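Local coordinates for protein neutral ceramidase (Pseudomonas aeruginosa, PDB 2ZWS) that hydrolyses the N-acyl bond of ceramide to give sphingosine and a free fatty acid, and also catalyses the reverse synthesis, as a zinc-dependent secreted enzyme, at residues F412-M415 and A416-I420; W602-P605 and P606-P610. One frame throughout, in Å; residues are numbered along the deposited sequence.

Interaction 1. Residues F412-M415 and A416-I420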
ATOM      1  N   PHE A 412      -1.364   7.373  11.720  1.00 13.50           N
ATOM      2  CA  PHE A 412      -1.889   7.852  12.993  1.00 13.50           C
ATOM      3  C   PHE A 412      -1.875   6.735  14.016  1.00 14.43           C
ATOM      4  O   PHE A 412      -2.272   5.625  13.734  1.00 13.60           O
ATOM      5  CB  PHE A 412      -3.311   8.366  12.795  1.00 13.59           C
ATOM      6  CG  PHE A 412      -3.375   9.666  12.045  1.00 12.46           C
ATOM      7  CD1 PHE A 412      -3.037   9.726  10.675  1.00 10.15           C
ATOM      8  CD2 PHE A 412      -3.789  10.824  12.679  1.00 14.14           C
ATOM      9  CE1 PHE A 412      -3.067  10.939   9.995  1.00 11.83           C
ATOM     10  CE2 PHE A 412      -3.854  12.023  11.984  1.00 14.20           C
ATOM     11  CZ  PHE A 412      -3.486  12.083  10.627  1.00 14.28           C
ATOM     12  N   THR A 413      -1.457   7.037  15.235  1.00 13.90           N
ATOM     13  CA  THR A 413      -1.560   6.037  16.284  1.00 14.17           C
ATOM     14  C   THR A 413      -3.021   5.817  16.615  1.00 14.00           C
ATOM     15  O   THR A 413      -3.881   6.602  16.217  1.00 14.70           O
ATOM     16  CB  THR A 413      -0.914   6.513  17.564  1.00 14.40           C
ATOM     17  OG1 THR A 413      -1.541   7.741  17.970  1.00 16.18           O
ATOM     18  CG2 THR A 413       0.583   6.703  17.370  1.00 16.14           C
ATOM     19  N   VAL A 414      -3.299   4.743  17.353  1.00 13.89           N
ATOM     20  CA  VAL A 414      -4.692   4.400  17.701  1.00 14.52           C
ATOM     21  C   VAL A 414      -5.431   5.638  18.254  1.00 14.35           C
ATOM     22  O   VAL A 414      -6.468   6.028  17.724  1.00 14.62           O
ATOM     23  CB  VAL A 414      -4.755   3.217  18.710  1.00 14.73           C
ATOM     24  CG1 VAL A 414      -6.195   3.013  19.267  1.00 15.10           C
ATOM     25  CG2 VAL A 414      -4.227   1.928  18.058  1.00 14.37           C
ATOM     26  N   MET A 415      -4.901   6.261  19.313  1.00 14.42           N
ATOM     27  CA  MET A 415      -5.639   7.355  19.943  1.00 14.84           C
ATOM     28  C   MET A 415      -5.635   8.615  19.084  1.00 14.20           C
ATOM     29  O   MET A 415      -6.588   9.422  19.146  1.00 14.82           O
ATOM     30  CB  MET A 415      -5.113   7.661  21.357  1.00 16.22           C
ATOM     31  CG  MET A 415      -5.371   6.562  22.392  1.00 17.66           C
ATOM     32  SD  MET A 415      -7.012   5.767  22.262  1.00 19.49           S
ATOM     33  CE  MET A 415      -8.184   7.133  22.475  1.00 20.30           C
ATOM     34  N   ALA A 416      -4.601   8.801  18.262  1.00 14.79           N
ATOM     35  CA  ALA A 416      -4.602   9.988  17.385  1.00 14.56           C
ATOM     36  C   ALA A 416      -5.767   9.885  16.391  1.00 15.09           C
ATOM     37  O   ALA A 416      -6.483  10.869  16.143  1.00 15.32           O
ATOM     38  CB  ALA A 416      -3.259  10.167  16.689  1.00 15.21           C
ATOM     39  N   GLY A 417      -5.979   8.686  15.872  1.00 15.25           N
ATOM     40  CA  GLY A 417      -7.079   8.452  14.930  1.00 15.30           C
ATOM     41  C   GLY A 417      -8.433   8.411  15.614  1.00 16.10           C
ATOM     42  O   GLY A 417      -9.419   9.014  15.140  1.00 15.99           O
ATOM     43  N   VAL A 418      -8.489   7.703  16.746  1.00 15.49           N
ATOM     44  CA  VAL A 418      -9.742   7.607  17.505  1.00 15.66           C
ATOM     45  C   VAL A 418     -10.262   8.987  17.934  1.00 14.94           C
ATOM     46  O   VAL A 418     -11.449   9.259  17.836  1.00 16.05           O
ATOM     47  CB  VAL A 418      -9.628   6.651  18.727  1.00 16.26           C
ATOM     48  CG1 VAL A 418     -10.878   6.757  19.610  1.00 16.96           C
ATOM     49  CG2 VAL A 418      -9.446   5.226  18.242  1.00 16.76           C
ATOM     50  N   ARG A 419      -9.376   9.853  18.412  1.00 14.77           N
ATOM     51  CA  ARG A 419      -9.820  11.199  18.817  1.00 14.87           C
ATOM     52  C   ARG A 419     -10.442  11.975  17.634  1.00 15.07           C
ATOM     53  O   ARG A 419     -11.445  12.691  17.786  1.00 16.06           O
ATOM     54  CB  ARG A 419      -8.672  11.993  19.427  1.00 16.32           C
ATOM     55  CG  ARG A 419      -8.415  11.613  20.887  1.00 16.32           C
ATOM     56  CD  ARG A 419      -7.339  12.510  21.427  1.00 19.31           C
ATOM     57  NE  ARG A 419      -6.736  11.960  22.632  1.00 21.88           N
ATOM     58  CZ  ARG A 419      -5.674  12.501  23.212  1.00 23.80           C
ATOM     59  NH1 ARG A 419      -5.159  11.945  24.314  1.00 26.07           N
ATOM     60  NH2 ARG A 419      -5.137  13.600  22.692  1.00 24.09           N
ATOM     61  N   ILE A 420      -9.853  11.817  16.455  1.00 15.63           N
ATOM     62  CA  ILE A 420     -10.375  12.507  15.272  1.00 14.67           C
ATOM     63  C   ILE A 420     -11.722  11.911  14.864  1.00 15.04           C
ATOM     64  O   ILE A 420     -12.672  12.637  14.615  1.00 14.75           O
ATOM     65  CB  ILE A 420      -9.372  12.482  14.117  1.00 14.74           C
ATOM     66  CG1 ILE A 420      -8.116  13.268  14.527  1.00 14.14           C
ATOM     67  CG2 ILE A 420     -10.000  13.092  12.866  1.00 15.53           C
ATOM     68  CD1 ILE A 420      -6.964  13.207  13.531  1.00 13.62           C
TER
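Thr413 caps the first turn of helix 414-428: its OG1 accepts the N-H of Ala416 at 3.3 Å, with an N-H...O angle of 149°. A chi1 of 58° folds OG1 back over the backbone, toward that N-H and just 3.2 Å from Ala416 CB. The same hydroxyl is also hydrogen-bonded to Glu454 OE1, so the N-cap is held from outside the helix as well. Behind the cap, Gly417 N, Val418 N and Arg419 N bond to the carbonyls of Thr413, Val414 and Met415; the Val418 N to Val414 O bond is the shortest, at 2.8 Å.

The tight apolar spot is where Ile420 CD1 reaches Phe412 CE2 at 3.7 Å, the two side chains crossing at about a right angle, while Ala416 CB adds a looser touch on the ring. The rest is ordinary buried packing: Val414 and Val418 lie side by side, Val414 CG1 facing Val418 CG2 (4.1 Å), and Met415, bent at chi2 and chi3, curls its CE back to 4.0 Å from Val418 CG1. Only Arg419 is partly exposed. On this polar side its CB and CG pass Met415 O, each at 3.3 Å, and the extended chain carries the guanidinium to salt bridges with Glu453 and Asp170.

Phe412 follows the zinc ligand Glu411, and Thr413 pairs through its backbone with Val449, next to the zinc ligand Tyr448. The Phe412 ring makes edge-to-face contacts with Phe438 of strand 435-439 and Tyr475 of helix 471-488, whose Gln472 and Phe479 also pack against Ile420.

Interaction 2. Residues W602-P605 and P606-P610; sequences WSIP and PGTEP
A type II beta turn, Pro605 to Thr608, reverses the chain in the C-terminal beta-sandwich, between strand 595-603 of the six-stranded sheet and strand 611-622 of the five-stranded one. Its corner residues are Pro606 and Gly607. The proline ring suits a phi of -52°, and the positive phi of Gly607 (96°) belongs to a position where a CB would collide with the carbonyl O of Pro606. Across the turn Thr608 N returns a weak hydrogen bond to Pro605 O at 3.3 Å.

The same carbonyl oxygen takes a second bond from Thr608 OG1, at 3.1 Å and nearly along the C=O axis, so the backbone N-H (weakly) and the hydroxyl of Thr608 share one acceptor. Chi1 of 45° swings OG1 back over the turn to make this possible. Thr608 has a second conformer, however, so the hydroxyl bond and the methyl contacts that follow hold only for the conformer described. In it, Thr608 CG2 presses on the Pro605 ring, 3.4 Å from Pro605 CD, tighter than usual for two carbons and therefore doubtful in detail. The methyl also approaches Ile604 CG2 and reaches Trp602 CZ2 at 4.0 Å, the tryptophan and threonine side chains coming from opposite directions.

Trp602 and Ile604 are buried between the sheets, touching Phe639 and Val641 of strand 629-642, whereas Pro606 and Gly607 are exposed. Trp602 also lies near Thr584, a ligand of the magnesium ion. One face of the Trp602 indole carries Ile604 CG1, 3.7 Å above the ring plane and offset toward the rim.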
ATOM      1  N   TRP A 602       7.512 -23.593  -7.482  1.00 14.12           N
ATOM      2  CA  TRP A 602       6.077 -23.823  -7.331  1.00 14.82           C
ATOM      3  C   TRP A 602       5.878 -24.796  -6.183  1.00 15.80           C
ATOM      4  O   TRP A 602       6.328 -25.947  -6.245  1.00 16.93           O
ATOM      5  CB  TRP A 602       5.508 -24.405  -8.620  1.00 15.57           C
ATOM      6  CG  TRP A 602       4.004 -24.653  -8.600  1.00 16.27           C
ATOM      7  CD1 TRP A 602       3.051 -23.873  -8.003  1.00 16.28           C
ATOM      8  CD2 TRP A 602       3.298 -25.741  -9.243  1.00 16.13           C
ATOM      9  NE1 TRP A 602       1.783 -24.414  -8.240  1.00 17.25           N
ATOM     10  CE2 TRP A 602       1.914 -25.553  -8.979  1.00 17.88           C
ATOM     11  CE3 TRP A 602       3.699 -26.860 -10.002  1.00 16.50           C
ATOM     12  CZ2 TRP A 602       0.918 -26.435  -9.456  1.00 17.43           C
ATOM     13  CZ3 TRP A 602       2.690 -27.738 -10.496  1.00 17.36           C
ATOM     14  CH2 TRP A 602       1.325 -27.509 -10.213  1.00 16.98           C
ATOM     15  N   SER A 603       5.203 -24.345  -5.134  1.00 16.97           N
ATOM     16  CA  SER A 603       4.806 -25.237  -4.060  1.00 18.43           C
ATOM     17  C   SER A 603       3.430 -25.783  -4.411  1.00 18.65           C
ATOM     18  O   SER A 603       2.456 -25.032  -4.446  1.00 19.33           O
ATOM     19  CB  SER A 603       4.801 -24.476  -2.741  1.00 19.07           C
ATOM     20  OG  SER A 603       6.119 -24.018  -2.443  1.00 22.99           O
ATOM     21  N   ILE A 604       3.357 -27.087  -4.696  1.00 19.08           N
ATOM     22  CA  ILE A 604       2.147 -27.699  -5.266  1.00 19.64           C
ATOM     23  C   ILE A 604       1.085 -27.819  -4.176  1.00 20.87           C
ATOM     24  O   ILE A 604       1.278 -28.569  -3.217  1.00 21.00           O
ATOM     25  CB  ILE A 604       2.459 -29.109  -5.863  1.00 19.37           C
ATOM     26  CG1 ILE A 604       3.552 -29.027  -6.930  1.00 19.25           C
ATOM     27  CG2 ILE A 604       1.198 -29.730  -6.450  1.00 20.77           C
ATOM     28  CD1 ILE A 604       4.311 -30.322  -7.121  1.00 19.12           C
ATOM     29  N   PRO A 605      -0.015 -27.036  -4.296  1.00 21.96           N
ATOM     30  CA  PRO A 605      -1.003 -26.985  -3.211  1.00 22.99           C
ATOM     31  C   PRO A 605      -2.002 -28.143  -3.225  1.00 24.77           C
ATOM     32  O   PRO A 605      -2.194 -28.763  -4.264  1.00 24.37           O
ATOM     33  CB  PRO A 605      -1.732 -25.669  -3.490  1.00 23.21           C
ATOM     34  CG  PRO A 605      -1.758 -25.590  -4.972  1.00 22.17           C
ATOM     35  CD  PRO A 605      -0.377 -26.125  -5.402  1.00 21.51           C
ATOM     36  N   PRO A 606      -2.662 -28.410  -2.082  1.00 26.38           N
ATOM     37  CA  PRO A 606      -3.771 -29.375  -2.050  1.00 27.74           C
ATOM     38  C   PRO A 606      -4.793 -29.042  -3.117  1.00 28.51           C
ATOM     39  O   PRO A 606      -5.100 -27.863  -3.338  1.00 29.30           O
ATOM     40  CB  PRO A 606      -4.376 -29.164  -0.665  1.00 27.58           C
ATOM     41  CG  PRO A 606      -3.231 -28.679   0.169  1.00 28.00           C
ATOM     42  CD  PRO A 606      -2.385 -27.837  -0.748  1.00 26.98           C
ATOM     43  N   GLY A 607      -5.288 -30.065  -3.801  1.00 29.66           N
ATOM     44  CA  GLY A 607      -6.286 -29.861  -4.832  1.00 30.00           C
ATOM     45  C   GLY A 607      -5.782 -29.754  -6.251  1.00 30.39           C
ATOM     46  O   GLY A 607      -6.590 -29.608  -7.168  1.00 30.74           O
ATOM     47  N   THR A 608      -4.462 -29.806  -6.477  1.00 29.95           N
ATOM     48  CA  THR A 608      -3.919 -29.794  -7.837  0.50 30.24           C
ATOM     49  C   THR A 608      -4.198 -31.134  -8.507  1.00 30.51           C
ATOM     50  O   THR A 608      -3.986 -32.182  -7.890  1.00 30.60           O
ATOM     51  CB  THR A 608      -2.397 -29.577  -7.827  0.50 29.99           C
ATOM     52  OG1 THR A 608      -1.815 -30.418  -6.831  0.50 30.72           O
ATOM     53  CG2 THR A 608      -2.067 -28.148  -7.507  0.50 29.19           C
ATOM     54  N   GLU A 609      -4.660 -31.104  -9.752  1.00 31.26           N
ATOM     55  CA  GLU A 609      -4.924 -32.321 -10.495  1.00 32.67           C
ATOM     56  C   GLU A 609      -3.628 -33.089 -10.721  1.00 31.74           C
ATOM     57  O   GLU A 609      -2.614 -32.491 -11.082  1.00 31.60           O
ATOM     58  CB  GLU A 609      -5.588 -31.991 -11.832  1.00 33.25           C
ATOM     59  CG  GLU A 609      -7.107 -31.922 -11.768  1.00 35.20           C
ATOM     60  CD  GLU A 609      -7.766 -33.269 -12.063  1.00 49.65           C
ATOM     61  OE1 GLU A 609      -7.712 -34.176 -11.198  1.00 39.94           O
ATOM     62  OE2 GLU A 609      -8.346 -33.417 -13.167  1.00 42.75           O
ATOM     63  N   PRO A 610      -3.641 -34.408 -10.454  1.00 31.21           N
ATOM     64  CA  PRO A 610      -2.571 -35.264 -10.959  1.00 30.61           C
ATOM     65  C   PRO A 610      -2.457 -35.118 -12.472  1.00 29.83           C
ATOM     66  O   PRO A 610      -3.460 -34.873 -13.147  1.00 30.38           O
ATOM     67  CB  PRO A 610      -3.050 -36.671 -10.603  1.00 30.67           C
ATOM     68  CG  PRO A 610      -3.931 -36.474  -9.420  1.00 31.45           C
ATOM     69  CD  PRO A 610      -4.612 -35.160  -9.636  1.00 31.33           C
TER

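Interaction 1 comes first along the chain, in the N-terminal part that carries the zinc site; interaction 2 follows in the C-terminal part, within the beta-sandwich. Their centres lie about 44 Å apart, on opposite sides of the chain's centre, and their nearest atoms are still about 35 Å from each other. They share no helix or sheet: 412-420 leads into and opens helix 414-428, its Thr413 side chain about 10 Å from the zinc ion, while 602-610 carries the chain between two sheets. The Trp602 side chain lies about 8 Å from the magnesium ion, whose ligands His37, Asp579, Asp581 and Thr584 come from both parts, consistent with a link between them.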